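Local coordinates for protein exopolygalacturonate lyase (Vibrio vulnificus, PDB 5A29) that probably cleaves pectate (polygalacturonate) chains by beta-elimination, as a family 2 polysaccharide lyase with a bound manganese ion, at residues A[244-249]-A[347-352]; A[339-344]-A[542-547]; A[416-421]-A[470-475]. All coordinates share one frame; numbering follows the deposited sequence.

Contact 1 (A[244-249]-A[347-352]); sequences AYQLDW and AEQRND. With EDO (1,2-ethanediol), chain M.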
loop_
_atom_site.group_PDB
_atom_site.type_symbol
_atom_site.label_atom_id
_atom_site.label_comp_id
_atom_site.label_asym_id
_atom_site.label_seq_id
_atom_site.Cartn_x
_atom_site.Cartn_y
_atom_site.Cartn_z
ATOM N N ALA A 244 6.765 -0.259 13.758
ATOM C CA ALA A 244 7.647 -0.645 14.903
ATOM C C ALA A 244 9.072 -0.351 14.489
ATOM O O ALA A 244 9.838 0.239 15.247
ATOM C CB ALA A 244 7.507 -2.122 15.171
ATOM N N TYR A 245 9.411 -0.640 13.228
ATOM C CA TYR A 245 10.778 -0.378 12.811
ATOM C C TYR A 245 11.076 1.120 12.642
ATOM O O TYR A 245 12.213 1.565 12.845
ATOM C CB TYR A 245 11.075 -1.118 11.545
ATOM C CG TYR A 245 11.614 -2.506 11.730
ATOM C CD1 TYR A 245 12.934 -2.706 12.148
ATOM C CD2 TYR A 245 10.808 -3.638 11.456
ATOM C CE1 TYR A 245 13.480 -3.984 12.272
ATOM C CE2 TYR A 245 11.357 -4.938 11.569
ATOM C CZ TYR A 245 12.689 -5.096 11.961
ATOM O OH TYR A 245 13.271 -6.361 12.042
ATOM N N GLN A 246 10.061 1.898 12.269
ATOM C CA GLN A 246 10.264 3.373 12.174
ATOM C C GLN A 246 10.356 3.988 13.600
ATOM O O GLN A 246 11.131 4.920 13.844
ATOM C CB GLN A 246 9.105 4.055 11.407
ATOM C CG GLN A 246 9.092 3.697 9.935
ATOM C CD GLN A 246 10.484 3.778 9.325
ATOM O OE1 GLN A 246 11.019 4.875 9.183
ATOM N NE2 GLN A 246 11.112 2.632 9.052
ATOM N N LEU A 247 9.656 3.433 14.544
ATOM C CA LEU A 247 9.866 3.906 15.937
ATOM C C LEU A 247 11.329 3.682 16.366
ATOM O O LEU A 247 12.004 4.624 16.888
ATOM C CB LEU A 247 8.825 3.287 16.901
ATOM C CG LEU A 247 9.052 3.537 18.419
ATOM C CD1 LEU A 247 8.918 5.009 18.789
ATOM C CD2 LEU A 247 8.055 2.721 19.265
ATOM N N ASP A 248 11.844 2.482 16.117
ATOM C CA ASP A 248 13.229 2.196 16.471
ATOM C C ASP A 248 14.159 3.140 15.747
ATOM O O ASP A 248 15.198 3.527 16.276
ATOM C CB ASP A 248 13.636 0.765 16.047
ATOM C CG ASP A 248 15.127 0.476 16.292
ATOM O OD1 ASP A 248 15.478 0.222 17.447
ATOM O OD2 ASP A 248 15.954 0.439 15.359
ATOM N N TRP A 249 13.896 3.369 14.465
ATOM C CA TRP A 249 14.770 4.196 13.672
ATOM C C TRP A 249 14.757 5.669 14.118
ATOM O O TRP A 249 15.821 6.314 14.070
ATOM C CB TRP A 249 14.348 4.140 12.173
ATOM C CG TRP A 249 15.227 4.956 11.245
ATOM C CD1 TRP A 249 14.894 6.145 10.612
ATOM C CD2 TRP A 249 16.545 4.655 10.851
ATOM N NE1 TRP A 249 15.932 6.552 9.828
ATOM C CE2 TRP A 249 16.969 5.680 9.979
ATOM C CE3 TRP A 249 17.418 3.602 11.126
ATOM C CZ2 TRP A 249 18.221 5.668 9.370
ATOM C CZ3 TRP A 249 18.653 3.600 10.525
ATOM C CH2 TRP A 249 19.054 4.639 9.678
ATOM N N ALA A 347 15.405 -2.927 4.711
ATOM C CA ALA A 347 16.722 -3.523 4.554
ATOM C C ALA A 347 17.762 -2.435 4.263
ATOM O O ALA A 347 18.915 -2.517 4.746
ATOM C CB ALA A 347 16.765 -4.537 3.422
ATOM N N GLU A 348 17.410 -1.533 3.339
ATOM C CA GLU A 348 18.279 -0.465 2.912
ATOM C C GLU A 348 18.480 0.564 4.029
ATOM O O GLU A 348 19.600 0.977 4.262
ATOM C CB GLU A 348 17.712 0.284 1.697
ATOM C CG GLU A 348 18.780 1.175 1.108
ATOM C CD GLU A 348 18.367 1.895 -0.173
ATOM O OE1 GLU A 348 17.178 1.826 -0.571
ATOM O OE2 GLU A 348 19.267 2.529 -0.787
ATOM N N GLN A 349 17.406 0.952 4.708
ATOM C CA GLN A 349 17.481 1.956 5.748
ATOM C C GLN A 349 18.427 1.466 6.881
ATOM O O GLN A 349 19.268 2.217 7.383
ATOM C CB GLN A 349 16.103 2.197 6.283
ATOM C CG GLN A 349 16.025 3.283 7.339
ATOM C CD GLN A 349 14.621 3.445 7.874
ATOM O OE1 GLN A 349 14.013 2.482 8.380
ATOM N NE2 GLN A 349 14.080 4.634 7.750
ATOM N N ARG A 350 18.290 0.203 7.242
ATOM C CA ARG A 350 18.979 -0.364 8.379
ATOM C C ARG A 350 20.284 -1.034 8.040
ATOM O O ARG A 350 20.932 -1.609 8.931
ATOM C CB ARG A 350 18.070 -1.364 9.057
ATOM C CG ARG A 350 16.817 -0.723 9.615
ATOM C CD ARG A 350 15.914 -1.791 10.235
ATOM N NE ARG A 350 16.432 -2.153 11.563
ATOM C CZ ARG A 350 16.298 -1.391 12.660
ATOM N NH1 ARG A 350 15.682 -0.202 12.607
ATOM N NH2 ARG A 350 16.826 -1.810 13.840
ATOM N N ASN A 351 20.605 -1.070 6.759
ATOM C CA ASN A 351 21.707 -1.804 6.221
ATOM C C ASN A 351 21.689 -3.270 6.753
ATOM O O ASN A 351 22.662 -3.795 7.336
ATOM C CB ASN A 351 23.033 -1.064 6.478
ATOM C CG ASN A 351 24.180 -1.719 5.782
ATOM O OD1 ASN A 351 24.018 -2.322 4.720
ATOM N ND2 ASN A 351 25.331 -1.698 6.417
ATOM N N ASP A 352 20.541 -3.920 6.564
ATOM C CA ASP A 352 20.268 -5.247 7.160
ATOM C C ASP A 352 20.215 -6.312 6.080
ATOM O O ASP A 352 19.234 -6.409 5.359
ATOM C CB ASP A 352 18.941 -5.237 7.906
ATOM C CG ASP A 352 18.734 -6.507 8.773
ATOM O OD1 ASP A 352 19.129 -7.606 8.347
ATOM O OD2 ASP A 352 18.154 -6.400 9.873
HETATM C C1 EDO M . 13.966 2.137 -1.581
HETATM O O1 EDO M . 13.645 3.246 -0.727
HETATM C C2 EDO M . 14.000 0.871 -0.681
HETATM O O2 EDO M . 14.908 -0.212 -1.078
HETATM O O HOH W 1 14.047 0.986 10.681
HETATM O O HOH W 2 17.542 -1.642 17.015
#
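With CG anti to the backbone N (chi1 -177°) and the chain extended beyond it, Q349 lies flat over one face of the W249 indole, while R350 reaches the same helix through a chain that bends at chi3 (79°). Segment 244-249 belongs to the last turns of helix 234-250, and 347-352 is the end of helix 331-349 with the turn after it, in an alpha/alpha toroid of the kind known for family 2 polysaccharide lyases. Q349 CG sits 3.7 Å from the centroid of the W249 six-membered ring, almost on its normal, a CH-pi contact. Beyond it the Q349 amide stacks on the indole, NE2 lying 3.3 Å from W249 CD1. The amide is turned nearly coplanar with that of Q246, whose NE2 donates 3.0 Å to a lone pair of Q349 OE1; the return bond from Q349 NE2 to Q246 OE1 is weak. The pair favours this orientation of both amides. R350 passes Y245 at about a right angle, with Y245 CD1 over one face of the guanidinium. End-on, NH1 and NH2 of R350 both grip D248 OD2, at 2.8 and 2.9 Å; OD2 lies in the guanidinium plane, whereas both nitrogens come from outside the carboxylate plane, NH2 well above it. N351 closes helix 331-349 in a Schellman motif and D352 N-caps the next helix. Between the two segments one water accepts from R350 NH1 and donates to Y245 O at 2.9 Å and to Q349 OE1 at 2.7 Å.

Contact 2 (A[339-344]-A[542-547]); sequences NALIEL and YLSGSG. With SRT (S,R meso-tartaric acid), chain D.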
loop_
_atom_site.group_PDB
_atom_site.type_symbol
_atom_site.label_atom_id
_atom_site.label_comp_id
_atom_site.label_asym_id
_atom_site.label_seq_id
_atom_site.Cartn_x
_atom_site.Cartn_y
_atom_site.Cartn_z
ATOM N N ASN A 339 4.258 -5.459 0.461
ATOM C CA ASN A 339 5.153 -5.769 1.611
ATOM C C ASN A 339 6.616 -5.909 1.147
ATOM O O ASN A 339 7.550 -5.615 1.920
ATOM C CB ASN A 339 4.707 -6.998 2.352
ATOM C CG ASN A 339 5.562 -7.234 3.622
ATOM O OD1 ASN A 339 5.551 -6.407 4.558
ATOM N ND2 ASN A 339 6.338 -8.309 3.594
ATOM N N ALA A 340 6.806 -6.338 -0.097
ATOM C CA ALA A 340 8.164 -6.392 -0.623
ATOM C C ALA A 340 8.814 -4.997 -0.612
ATOM O O ALA A 340 9.981 -4.875 -0.255
ATOM C CB ALA A 340 8.172 -6.978 -2.054
ATOM N N LEU A 341 8.093 -3.955 -1.019
ATOM C CA LEU A 341 8.644 -2.601 -0.981
ATOM C C LEU A 341 8.974 -2.169 0.428
ATOM O O LEU A 341 10.022 -1.535 0.641
ATOM C CB LEU A 341 7.695 -1.563 -1.642
ATOM C CG LEU A 341 7.628 -1.754 -3.159
ATOM C CD1 LEU A 341 6.566 -0.680 -3.586
ATOM C CD2 LEU A 341 8.942 -1.522 -3.965
ATOM N N ILE A 342 8.103 -2.485 1.381
ATOM C CA ILE A 342 8.395 -2.128 2.761
ATOM C C ILE A 342 9.705 -2.844 3.225
ATOM O O ILE A 342 10.586 -2.236 3.868
ATOM C CB ILE A 342 7.206 -2.536 3.657
ATOM C CG1 ILE A 342 6.041 -1.576 3.360
ATOM C CG2 ILE A 342 7.567 -2.484 5.157
ATOM C CD1 ILE A 342 6.327 -0.105 3.633
ATOM N N GLU A 343 9.827 -4.144 2.961
ATOM C CA GLU A 343 10.964 -4.901 3.528
ATOM C C GLU A 343 12.238 -4.454 2.856
ATOM O O GLU A 343 13.309 -4.370 3.500
ATOM C CB GLU A 343 10.776 -6.414 3.363
ATOM C CG GLU A 343 9.667 -6.861 4.327
ATOM C CD GLU A 343 9.556 -8.395 4.505
ATOM O OE1 GLU A 343 10.312 -9.160 3.839
ATOM O OE2 GLU A 343 8.656 -8.813 5.307
ATOM N N LEU A 344 12.176 -4.192 1.547
ATOM C CA LEU A 344 13.355 -3.636 0.879
ATOM C C LEU A 344 13.739 -2.274 1.407
ATOM O O LEU A 344 14.938 -1.948 1.456
ATOM C CB LEU A 344 13.163 -3.549 -0.671
ATOM C CG LEU A 344 13.117 -5.010 -1.303
ATOM C CD1 LEU A 344 12.515 -4.969 -2.731
ATOM C CD2 LEU A 344 14.489 -5.692 -1.340
ATOM N N TYR A 542 8.765 6.203 -2.525
ATOM C CA TYR A 542 7.422 5.681 -2.756
ATOM C C TYR A 542 7.400 4.275 -2.106
ATOM O O TYR A 542 8.191 3.464 -2.489
ATOM C CB TYR A 542 7.248 5.508 -4.264
ATOM C CG TYR A 542 5.967 4.807 -4.612
ATOM C CD1 TYR A 542 4.731 5.390 -4.316
ATOM C CD2 TYR A 542 6.005 3.526 -5.122
ATOM C CE1 TYR A 542 3.541 4.698 -4.572
ATOM C CE2 TYR A 542 4.822 2.835 -5.381
ATOM C CZ TYR A 542 3.619 3.450 -5.153
ATOM O OH TYR A 542 2.475 2.706 -5.376
ATOM N N LEU A 543 6.415 4.035 -1.247
ATOM C CA LEU A 543 6.296 2.791 -0.494
ATOM C C LEU A 543 5.012 2.019 -0.787
ATOM O O LEU A 543 4.825 0.944 -0.184
ATOM C CB LEU A 543 6.410 3.068 1.010
ATOM C CG LEU A 543 7.794 3.669 1.389
ATOM C CD1 LEU A 543 7.681 3.991 2.878
ATOM C CD2 LEU A 543 8.935 2.715 1.093
ATOM N N SER A 544 4.147 2.583 -1.665
ATOM C CA SER A 544 2.899 1.945 -2.141
ATOM C C SER A 544 1.761 2.079 -1.169
ATOM O O SER A 544 0.791 1.346 -1.267
ATOM C CB SER A 544 3.082 0.446 -2.550
ATOM O OG SER A 544 3.129 -0.399 -1.411
ATOM N N GLY A 545 1.851 2.998 -0.220
ATOM C CA GLY A 545 0.717 3.186 0.674
ATOM C C GLY A 545 -0.487 3.847 0.010
ATOM O O GLY A 545 -0.318 4.702 -0.815
ATOM N N SER A 546 -1.707 3.502 0.415
ATOM C CA SER A 546 -2.851 4.217 -0.146
ATOM C C SER A 546 -3.973 4.128 0.896
ATOM O O SER A 546 -3.907 3.301 1.850
ATOM C CB SER A 546 -3.331 3.565 -1.446
ATOM O OG SER A 546 -3.732 2.195 -1.132
ATOM N N GLY A 547 -5.034 4.886 0.669
ATOM C CA GLY A 547 -6.133 4.956 1.652
ATOM C C GLY A 547 -7.488 4.819 0.966
ATOM O O GLY A 547 -7.556 4.676 -0.265
HETATM O O1 SRT D . 4.056 -11.931 3.279
HETATM O O11 SRT D . 5.191 -13.783 3.158
HETATM C C1 SRT D . 5.143 -12.545 3.197
HETATM C C2 SRT D . 6.373 -11.663 3.290
HETATM O O2 SRT D . 6.861 -12.021 4.535
HETATM C C3 SRT D . 7.558 -11.740 2.298
HETATM O O3 SRT D . 7.481 -12.821 1.400
HETATM C C4 SRT D . 7.833 -10.510 1.451
HETATM O O4 SRT D . 9.071 -10.295 1.329
HETATM O O41 SRT D . 6.891 -9.785 0.965
#
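L341, L543 and I342 carry this contact, in which one face of helix 331-349 meets the loop that follows helix 521-532. L341 points at the loop, and its CA lies 5.9 Å from that of L543. Its CB comes to 4.1 Å from L543 O, so the side chain starts beside the backbone of the loop. With CG anti to its carbonyl carbon (chi1 -70°), L341 then carries CD1 outward to S544 CB at 3.8 Å and to Y542 CE2 at 4.3 Å, spanning both neighbours of L543. I342, one residue on, crosses L543 at about a right angle, and its CD1 touches L543 CB at 4.1 Å. The loop curls round the Y542 ring, with S544 N over its centre, 3.5 Å above its plane. Helix 417-426 closes one flank, with P419 and R422 against L341, and helix 234-250 another, where Y242 meets both I342 and L543. All five touching residues are buried, and the contact is centred about 5 Å from the centre of the chain. Other residues of this helical stretch look elsewhere: N339 and E343 line a pocket holding meso-tartrate. N339 ND2 donates to tartrate O41 at 3.1 Å and to E343 OE2 at 2.9 Å, the latter from above the carboxylate plane, and K271 forms a salt bridge with the same E343 oxygen. The helix is thus two-sided, with leucine and isoleucine against the loop and amide and carboxylate toward the ligand. Because the loop contact rests on van der Waals contact, mostly carbon on carbon, it holds by shape and burial rather than by directional bonds, while S544 OG and Y542 O find polar partners in N338 and R422.

Contact 3 (A[416-421]-A[470-475]); sequences YLLPIL and LFSAIE. With EDO (1,2-ethanediol), chain F.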
loop_
_atom_site.group_PDB
_atom_site.type_symbol
_atom_site.label_atom_id
_atom_site.label_comp_id
_atom_site.label_asym_id
_atom_site.label_seq_id
_atom_site.Cartn_x
_atom_site.Cartn_y
_atom_site.Cartn_z
ATOM N N TYR A 416 4.843 -4.519 -10.300
ATOM C CA TYR A 416 5.570 -5.713 -9.758
ATOM C C TYR A 416 7.071 -5.629 -10.128
ATOM O O TYR A 416 7.931 -6.259 -9.485
ATOM C CB TYR A 416 5.064 -7.025 -10.388
ATOM C CG TYR A 416 3.755 -7.476 -9.753
ATOM C CD1 TYR A 416 2.973 -6.590 -8.980
ATOM C CD2 TYR A 416 3.290 -8.766 -9.953
ATOM C CE1 TYR A 416 1.750 -6.997 -8.442
ATOM C CE2 TYR A 416 2.066 -9.178 -9.417
ATOM C CZ TYR A 416 1.308 -8.304 -8.679
ATOM O OH TYR A 416 0.082 -8.755 -8.193
ATOM N N LEU A 417 7.350 -4.900 -11.179
ATOM C CA LEU A 417 8.737 -4.597 -11.576
ATOM C C LEU A 417 9.546 -3.853 -10.528
ATOM O O LEU A 417 10.782 -4.108 -10.344
ATOM C CB LEU A 417 8.737 -3.843 -12.927
ATOM C CG LEU A 417 10.141 -3.369 -13.407
ATOM C CD1 LEU A 417 11.011 -4.553 -13.821
ATOM C CD2 LEU A 417 9.947 -2.479 -14.650
ATOM N N LEU A 418 8.920 -2.857 -9.878
ATOM C CA LEU A 418 9.688 -2.003 -8.977
ATOM C C LEU A 418 10.454 -2.731 -7.836
ATOM O O LEU A 418 11.614 -2.393 -7.567
ATOM C CB LEU A 418 8.795 -0.883 -8.428
ATOM C CG LEU A 418 9.538 0.220 -7.592
ATOM C CD1 LEU A 418 10.503 0.964 -8.527
ATOM C CD2 LEU A 418 8.465 1.181 -7.122
ATOM N N PRO A 419 9.802 -3.678 -7.135
ATOM C CA PRO A 419 10.509 -4.427 -6.085
ATOM C C PRO A 419 11.657 -5.248 -6.662
ATOM O O PRO A 419 12.659 -5.445 -5.947
ATOM C CB PRO A 419 9.425 -5.357 -5.481
ATOM C CG PRO A 419 8.130 -4.731 -5.858
ATOM C CD PRO A 419 8.361 -4.026 -7.183
ATOM N N ILE A 420 11.504 -5.782 -7.877
ATOM C CA ILE A 420 12.552 -6.607 -8.466
ATOM C C ILE A 420 13.776 -5.690 -8.716
ATOM O O ILE A 420 14.910 -6.068 -8.428
ATOM C CB ILE A 420 12.072 -7.252 -9.752
ATOM C CG1 ILE A 420 11.003 -8.314 -9.406
ATOM C CG2 ILE A 420 13.202 -7.864 -10.598
ATOM C CD1 ILE A 420 10.281 -8.665 -10.641
ATOM N N LEU A 421 13.534 -4.486 -9.220
ATOM C CA LEU A 421 14.626 -3.516 -9.461
ATOM C C LEU A 421 15.218 -3.024 -8.157
ATOM O O LEU A 421 16.477 -2.930 -8.062
ATOM C CB LEU A 421 14.134 -2.288 -10.278
ATOM C CG LEU A 421 13.733 -2.673 -11.728
ATOM C CD1 LEU A 421 13.147 -1.440 -12.494
ATOM C CD2 LEU A 421 14.903 -3.331 -12.504
ATOM N N LEU A 470 8.098 5.613 -14.351
ATOM C CA LEU A 470 9.115 6.607 -13.947
ATOM C C LEU A 470 9.916 6.055 -12.739
ATOM O O LEU A 470 11.138 6.173 -12.725
ATOM C CB LEU A 470 8.498 7.954 -13.516
ATOM C CG LEU A 470 7.596 8.679 -14.552
ATOM C CD1 LEU A 470 7.403 10.142 -14.099
ATOM C CD2 LEU A 470 8.306 8.623 -15.875
ATOM N N PHE A 471 9.249 5.495 -11.722
ATOM C CA PHE A 471 10.041 5.029 -10.561
ATOM C C PHE A 471 10.971 3.914 -11.025
ATOM O O PHE A 471 12.077 3.735 -10.469
ATOM C CB PHE A 471 9.151 4.462 -9.439
ATOM C CG PHE A 471 8.359 5.520 -8.690
ATOM C CD1 PHE A 471 8.973 6.622 -8.102
ATOM C CD2 PHE A 471 6.959 5.405 -8.587
ATOM C CE1 PHE A 471 8.203 7.592 -7.399
ATOM C CE2 PHE A 471 6.210 6.361 -7.880
ATOM C CZ PHE A 471 6.841 7.465 -7.256
ATOM N N SER A 472 10.492 3.069 -11.924
ATOM C CA SER A 472 11.314 1.924 -12.335
ATOM C C SER A 472 12.508 2.425 -13.183
ATOM O O SER A 472 13.624 1.897 -13.117
ATOM C CB SER A 472 10.485 0.973 -13.202
ATOM O OG SER A 472 9.523 0.296 -12.349
ATOM N N ALA A 473 12.226 3.332 -14.110
ATOM C CA ALA A 473 13.336 3.865 -14.967
ATOM C C ALA A 473 14.403 4.569 -14.123
ATOM O O ALA A 473 15.617 4.488 -14.415
ATOM C CB ALA A 473 12.732 4.791 -16.076
ATOM N N ILE A 474 13.979 5.316 -13.093
ATOM C CA ILE A 474 14.915 5.910 -12.180
ATOM C C ILE A 474 15.740 4.856 -11.436
ATOM O O ILE A 474 16.959 5.018 -11.265
ATOM C CB ILE A 474 14.189 6.858 -11.202
ATOM C CG1 ILE A 474 13.580 8.061 -11.984
ATOM C CG2 ILE A 474 15.104 7.290 -10.027
ATOM C CD1 ILE A 474 12.487 8.760 -11.132
ATOM N N GLU A 475 15.082 3.790 -10.934
ATOM C CA GLU A 475 15.910 2.688 -10.333
ATOM C C GLU A 475 16.926 2.122 -11.319
ATOM O O GLU A 475 18.083 1.864 -10.965
ATOM C CB GLU A 475 15.027 1.515 -9.853
ATOM C CG GLU A 475 14.114 1.912 -8.760
ATOM C CD GLU A 475 14.812 2.095 -7.407
ATOM O OE1 GLU A 475 15.935 1.550 -7.203
ATOM O OE2 GLU A 475 14.165 2.737 -6.550
HETATM C C1 EDO F . 12.488 5.424 -7.860
HETATM O O1 EDO F . 12.052 4.192 -7.299
HETATM C C2 EDO F . 13.218 6.202 -6.765
HETATM O O2 EDO F . 14.456 5.525 -6.503
#
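L418 reaches from helix 417-426 to F471, S472 and E475 of helix 467-480. CB lies 4.2 Å from S472 OG. CG, anti to the backbone N (chi1 -172°), turns the isobutyl group across the gap. CD1 then lies against the partner helix, where it meets F471 O and E475 CG, each at 3.7 Å, and also F471 CB at 3.9 Å. The other branch, CD2, rests 4.1 Å from F471 CB. L418 is thus held between residues one turn apart, F471 and E475. A turn later L421 CD1 comes to 3.4 Å from S472 O and also meets S472 CB, while L421 CB packs on that of E475. S472 is small enough to lie among L417, L418 and L421; its hydroxyl bonds back to M468 O, a turn earlier in its own helix, so a polar atom is satisfied amid leucines. The bent E475 chain takes its carboxylate past this apolar seam to salt bridges with R422 and R425, and OE2 also accepts from O1 of a bound ethanediol, probably from the crystallisation liquor, at 2.7 Å. The short helical segments run nearly parallel, 17° apart, their axes 9.4 Å from each other at closest approach, consistent with neighbouring helices in one layer of an alpha/alpha toroid. Helix 430-442 backs L417 and L421, helix 331-349 covers Y416 and P419, and helix 521-532 packs on F471 and I474.

Helix 331-349 is shared by contacts 1 and 2, whose centres lie 14 Å apart: its middle faces the 542-547 loop, and its C-terminal end and the following turn meet the end of helix 234-250. Contact 3, centred 13 Å from contact 2 and 21 Å from contact 1, is nested inside the long chain loop that contact 2 closes. Contacts 2 and 3 touch directly, Y542 CB on F471 CZ at 3.6 Å and L344 CD1 on P419 O at 3.3 Å. Along the chain contact 1 closes before contact 3 opens, whereas contacts 1 and 2 interlock. Together they tie helices distant in sequence to one another and to a late loop near the centre of the chain.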